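Local coordinates for sensor protein (Thermotoga maritima, PDB 3A0S), which is the PAS sensor domain of the histidine kinase ThkA, a two-component enzyme that probably transfers phosphate from ATP to a protein histidine, at residues E22-L27 / G68-N73; R35-L40 / E44-V49. One frame throughout, in Å; residues are numbered along the deposited sequence. Where two conformers were deposited one is given.

Interaction 1 (E22-L27 / G68-N73)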
# COMPACT_ATOMS: atom_id res chain seq x y z
N GLU A 22 -9.02 -7.36 0.76
CA GLU A 22 -9.53 -8.63 0.18
C GLU A 22 -10.81 -8.40 -0.61
O GLU A 22 -10.96 -8.90 -1.73
CB GLU A 22 -9.76 -9.69 1.26
CG GLU A 22 -8.49 -10.18 1.92
CD GLU A 22 -8.73 -11.25 2.97
OE1 GLU A 22 -9.90 -11.39 3.39
OE2 GLU A 22 -7.78 -11.95 3.38
N GLN A 23 -11.73 -7.65 -0.02
CA GLN A 23 -13.02 -7.37 -0.64
C GLN A 23 -12.90 -6.47 -1.87
O GLN A 23 -13.58 -6.71 -2.88
CB GLN A 23 -13.99 -6.76 0.38
CG GLN A 23 -14.37 -7.74 1.49
CD GLN A 23 -15.06 -7.07 2.68
OE1 GLN A 23 -15.41 -7.74 3.66
NE2 GLN A 23 -15.29 -5.76 2.59
N LEU A 24 -12.00 -5.50 -1.82
CA LEU A 24 -11.84 -4.53 -2.87
C LEU A 24 -11.12 -5.16 -4.05
O LEU A 24 -11.50 -4.96 -5.23
CB LEU A 24 -11.05 -3.32 -2.38
CG LEU A 24 -10.85 -2.22 -3.42
CD1 LEU A 24 -12.18 -1.73 -4.01
CD2 LEU A 24 -10.05 -1.07 -2.83
N PHE A 25 -10.09 -5.94 -3.76
CA PHE A 25 -9.21 -6.44 -4.83
C PHE A 25 -9.40 -7.91 -5.21
O PHE A 25 -8.89 -8.36 -6.24
CB PHE A 25 -7.76 -6.17 -4.44
CG PHE A 25 -7.44 -4.71 -4.33
CD1 PHE A 25 -7.58 -3.87 -5.44
CD2 PHE A 25 -6.95 -4.20 -3.15
CE1 PHE A 25 -7.25 -2.53 -5.36
CE2 PHE A 25 -6.64 -2.85 -3.07
CZ PHE A 25 -6.80 -2.02 -4.16
N GLY A 26 -10.11 -8.66 -4.38
CA GLY A 26 -10.43 -10.06 -4.66
C GLY A 26 -9.29 -11.04 -4.46
O GLY A 26 -9.30 -12.15 -5.04
N LEU A 27 -8.29 -10.62 -3.68
CA LEU A 27 -7.13 -11.45 -3.35
C LEU A 27 -7.12 -11.67 -1.83
O LEU A 27 -7.31 -10.71 -1.05
CB LEU A 27 -5.81 -10.78 -3.79
CG LEU A 27 -5.61 -10.41 -5.28
CD1 LEU A 27 -4.31 -9.65 -5.49
CD2 LEU A 27 -5.66 -11.64 -6.20
N GLY A 68 -10.24 0.10 -11.62
CA GLY A 68 -11.46 -0.53 -12.08
C GLY A 68 -12.43 0.52 -12.57
O GLY A 68 -12.07 1.37 -13.39
N GLU A 69 -13.65 0.48 -12.03
CA GLU A 69 -14.76 1.35 -12.42
C GLU A 69 -14.91 2.63 -11.55
O GLU A 69 -15.82 3.43 -11.79
CB GLU A 69 -16.05 0.52 -12.32
CG GLU A 69 -17.26 1.03 -13.09
CD GLU A 69 -18.13 -0.11 -13.63
OE1 GLU A 69 -17.68 -1.28 -13.55
OE2 GLU A 69 -19.24 0.16 -14.15
N ARG A 70 -14.04 2.81 -10.56
CA ARG A 70 -14.22 3.92 -9.60
C ARG A 70 -12.97 4.76 -9.37
O ARG A 70 -11.85 4.33 -9.70
CB ARG A 70 -14.77 3.42 -8.26
CG ARG A 70 -16.04 2.59 -8.34
CD ARG A 70 -16.81 2.58 -7.02
NE ARG A 70 -16.06 2.03 -5.89
CZ ARG A 70 -15.98 0.73 -5.57
NH1 ARG A 70 -16.59 -0.19 -6.32
NH2 ARG A 70 -15.29 0.35 -4.50
N TYR A 71 -13.17 5.94 -8.78
CA TYR A 71 -12.08 6.78 -8.30
C TYR A 71 -11.94 6.62 -6.79
O TYR A 71 -12.94 6.57 -6.05
CB TYR A 71 -12.30 8.25 -8.66
CG TYR A 71 -12.05 8.57 -10.12
CD1 TYR A 71 -10.76 8.85 -10.56
CD2 TYR A 71 -13.08 8.61 -11.03
CE1 TYR A 71 -10.49 9.14 -11.89
CE2 TYR A 71 -12.83 8.90 -12.37
CZ TYR A 71 -11.53 9.16 -12.79
OH TYR A 71 -11.23 9.47 -14.11
N PHE A 72 -10.69 6.58 -6.37
CA PHE A 72 -10.30 6.39 -4.98
C PHE A 72 -9.33 7.46 -4.48
O PHE A 72 -8.51 7.98 -5.26
CB PHE A 72 -9.65 5.02 -4.81
CG PHE A 72 -10.57 3.88 -5.08
CD1 PHE A 72 -11.36 3.37 -4.06
CD2 PHE A 72 -10.66 3.33 -6.36
CE1 PHE A 72 -12.24 2.33 -4.30
CE2 PHE A 72 -11.56 2.31 -6.62
CZ PHE A 72 -12.33 1.79 -5.60
N ASN A 73 -9.41 7.72 -3.17
CA ASN A 73 -8.35 8.38 -2.42
C ASN A 73 -7.30 7.32 -2.06
O ASN A 73 -7.64 6.22 -1.62
CB ASN A 73 -8.86 8.90 -1.08
CG ASN A 73 -9.89 10.00 -1.18
OD1 ASN A 73 -10.11 10.59 -2.23
ND2 ASN A 73 -10.53 10.28 -0.04
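Leu24 turns its CG anti to the backbone N (chi1 -179°), and this carries CD1 off helix 19-25 to meet Arg70 and Phe72, whose first torsions set CG opposite the carbonyl carbon and lean both side chains toward the helix. The contact belongs to the PAS fold, a five-stranded antiparallel sheet with helices packed on one face; here the end of the first helix meets the start of strand 70-80. A single methyl makes the junction. Leu24 CD1 lies 3.9 Å from Phe72 CZ, with CE1 of the same ring only slightly farther at 4.1 Å, and the two side chains run antiparallel alongside one another. The approach to the ring is oblique, an apolar contact between a branched chain and the outer end of a phenyl group. Phenylalanine suits this buried strand position because its apolar ring projects from the buried face of the strand toward the helix, where CZ is the ring atom nearest the leucine. Ile94 of strand 87-95 touches both Leu24 and Phe72. Arg70, two residues earlier and so on the same side of the strand, borders the leucine on the exposed side. Arg70 NH2 comes to 3.8 Å from Leu24 CD1, an oblique approach made by the guanidinium end. The bend at chi3 (-60°) places it there, while the charge is paired elsewhere: NE forms a salt bridge with Asp96 at the end of the chain. Behind Leu24, its other methyl, CD2, sits 3.6 Å above the plane of the Phe25 ring, displaced from the ring centre. Gly26 then leaves the helix with positive phi, a conformation easy for glycine, and its N donates to Glu22 O at 2.8 Å.

Interaction 2 (R35-L40 / E44-V49); sequences RRLKDL and EEIGSV
The backbone closes a tight connection here: a 3-10 turn at 37-39 runs into helix 44-56 after four residues, and the CA atoms of Lys38 and Glu44 come within 4.3 Å of each other. Two backbone bonds build the turn, Asp39 N to Arg36 O and Leu40 N to Leu37 O. On its inner side Leu37, with CG anti to the backbone N (chi1 -175°), extends CD2 toward the first turn of the helix. Leu37 CD2 meets Ile46 CG2 at 4.0 Å, the two side chains crossing obliquely, and lies 4.2 Å from Gly47 CA. Gly47, with no side chain, lets the helix backbone come close to the turn beside Leu37 and Lys38. Glu44 occupies the solvent-facing side. Bent at chi2 (89°), its chain folds back over the turn, so that Glu44 CG lies 3.5 Å from Lys38 O and Glu44 CD lies 3.5 Å from Leu40 O. These are contacts without hydrogen bonds. The carboxylate faces a carbonyl oxygen, Glu44 OE2 being 3.6 Å from Leu40 O, which probably disfavours a closer approach; Asp42 N of the connecting loop is the partner that holds OE1. Lys38 sends its long chain outward, where NZ makes a weak, long ion pair with Glu51 farther along the helix. Leu37 and Ile46, by contrast, are buried and both touch Ile92 of the central sheet. Such a helical connection between strand 14-17 and strand 60-67, packed on one face of an antiparallel sheet of strand order 2-1-5-4-3, is the PAS fold.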
# COMPACT_ATOMS: atom_id res chain seq x y z
N ARG A 35 4.88 -11.07 -0.58
CA ARG A 35 5.24 -10.82 -1.98
C ARG A 35 5.48 -9.34 -2.23
O ARG A 35 4.94 -8.48 -1.50
CB ARG A 35 4.16 -11.34 -2.91
CG ARG A 35 3.84 -12.80 -2.66
CD ARG A 35 2.75 -13.30 -3.57
NE ARG A 35 2.43 -14.71 -3.31
CZ ARG A 35 3.04 -15.73 -3.90
NH1 ARG A 35 4.02 -15.50 -4.78
NH2 ARG A 35 2.66 -16.98 -3.63
N ARG A 36 6.27 -9.05 -3.26
CA ARG A 36 6.42 -7.65 -3.62
C ARG A 36 5.17 -7.13 -4.27
O ARG A 36 4.68 -7.71 -5.22
CB ARG A 36 7.70 -7.31 -4.34
CG ARG A 36 8.66 -6.78 -3.30
CD ARG A 36 9.66 -5.98 -3.92
NE ARG A 36 10.89 -6.76 -3.97
CZ ARG A 36 11.14 -7.81 -4.74
NH1 ARG A 36 10.23 -8.29 -5.57
NH2 ARG A 36 12.32 -8.41 -4.66
N LEU A 37 4.64 -6.02 -3.77
CA LEU A 37 3.43 -5.43 -4.35
C LEU A 37 3.59 -5.17 -5.83
O LEU A 37 2.65 -5.40 -6.60
CB LEU A 37 3.05 -4.11 -3.64
CG LEU A 37 1.73 -3.52 -4.14
CD1 LEU A 37 0.54 -4.41 -3.77
CD2 LEU A 37 1.48 -2.15 -3.50
N LYS A 38 4.77 -4.71 -6.21
CA LYS A 38 5.00 -4.30 -7.58
C LYS A 38 4.96 -5.50 -8.53
O LYS A 38 4.88 -5.30 -9.76
CB LYS A 38 6.31 -3.52 -7.72
CG LYS A 38 7.56 -4.26 -7.38
CD LYS A 38 8.84 -3.41 -7.61
CE LYS A 38 10.07 -4.16 -7.13
NZ LYS A 38 11.34 -3.36 -7.15
N ASP A 39 5.03 -6.72 -7.98
CA ASP A 39 4.93 -7.94 -8.83
C ASP A 39 3.50 -8.27 -9.18
O ASP A 39 3.25 -9.11 -10.04
CB ASP A 39 5.54 -9.18 -8.16
CG ASP A 39 7.04 -9.19 -8.15
OD1 ASP A 39 7.70 -8.49 -8.95
OD2 ASP A 39 7.60 -9.95 -7.31
N LEU A 40 2.55 -7.61 -8.56
CA LEU A 40 1.14 -7.90 -8.82
C LEU A 40 0.68 -7.01 -9.96
O LEU A 40 0.77 -5.77 -9.84
CB LEU A 40 0.26 -7.68 -7.57
CG LEU A 40 0.67 -8.46 -6.30
CD1 LEU A 40 -0.37 -8.26 -5.19
CD2 LEU A 40 0.88 -9.96 -6.59
N GLU A 44 1.57 -2.19 -10.01
CA GLU A 44 2.93 -1.74 -10.34
C GLU A 44 3.09 -0.25 -10.08
O GLU A 44 4.09 0.18 -9.52
CB GLU A 44 3.27 -2.04 -11.80
CG GLU A 44 3.19 -3.52 -12.21
CD GLU A 44 1.80 -3.98 -12.71
OE1 GLU A 44 0.76 -3.26 -12.62
OE2 GLU A 44 1.76 -5.13 -13.20
N GLU A 45 2.11 0.54 -10.51
CA GLU A 45 2.17 1.98 -10.32
C GLU A 45 2.07 2.40 -8.85
O GLU A 45 2.86 3.22 -8.37
CB GLU A 45 1.09 2.67 -11.12
CG GLU A 45 1.10 4.18 -10.96
CD GLU A 45 0.18 4.84 -11.97
OE1 GLU A 45 -1.02 4.48 -12.04
OE2 GLU A 45 0.67 5.72 -12.72
N ILE A 46 1.09 1.84 -8.14
CA ILE A 46 0.98 2.09 -6.69
C ILE A 46 2.28 1.70 -5.98
O ILE A 46 2.75 2.42 -5.09
CB ILE A 46 -0.24 1.37 -6.10
CG1 ILE A 46 -1.52 2.09 -6.54
CG2 ILE A 46 -0.17 1.34 -4.58
CD1 ILE A 46 -2.78 1.19 -6.48
N GLY A 47 2.87 0.58 -6.40
CA GLY A 47 4.13 0.11 -5.83
C GLY A 47 5.23 1.11 -6.08
O GLY A 47 6.04 1.39 -5.20
N SER A 48 5.27 1.68 -7.28
CA SER A 48 6.26 2.70 -7.63
C SER A 48 6.09 3.99 -6.82
O SER A 48 7.09 4.53 -6.32
CB SER A 48 6.21 2.99 -9.13
OG SER A 48 7.31 3.77 -9.55
N VAL A 49 4.85 4.46 -6.63
CA VAL A 49 4.60 5.64 -5.80
C VAL A 49 5.06 5.38 -4.35
O VAL A 49 5.66 6.24 -3.71
CB VAL A 49 3.12 6.09 -5.83
CG1 VAL A 49 2.87 7.23 -4.84
CG2 VAL A 49 2.72 6.52 -7.25

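How the interactions relate
Both contacts lie on the helical side of the PAS sheet, and along the chain interaction 2 falls within the span separating the two segments of interaction 1. Interaction 1 joins residues distant in sequence, a helix end and a strand start that lie in space beside Met1 and Asp96, through one leucine methyl. Interaction 2 is local, packs a turn against the helix that follows it, and buries more surface, 242 Å² against 93 Å². Each combines a buried apolar element with charged, exposed residues: in interaction 1 an arginine, in interaction 2 a lysine and a glutamate whose polar ends each find partners elsewhere. Their centres are 15 Å apart, yet Leu27 CD1 packs 4.2 Å from Leu40 CD1.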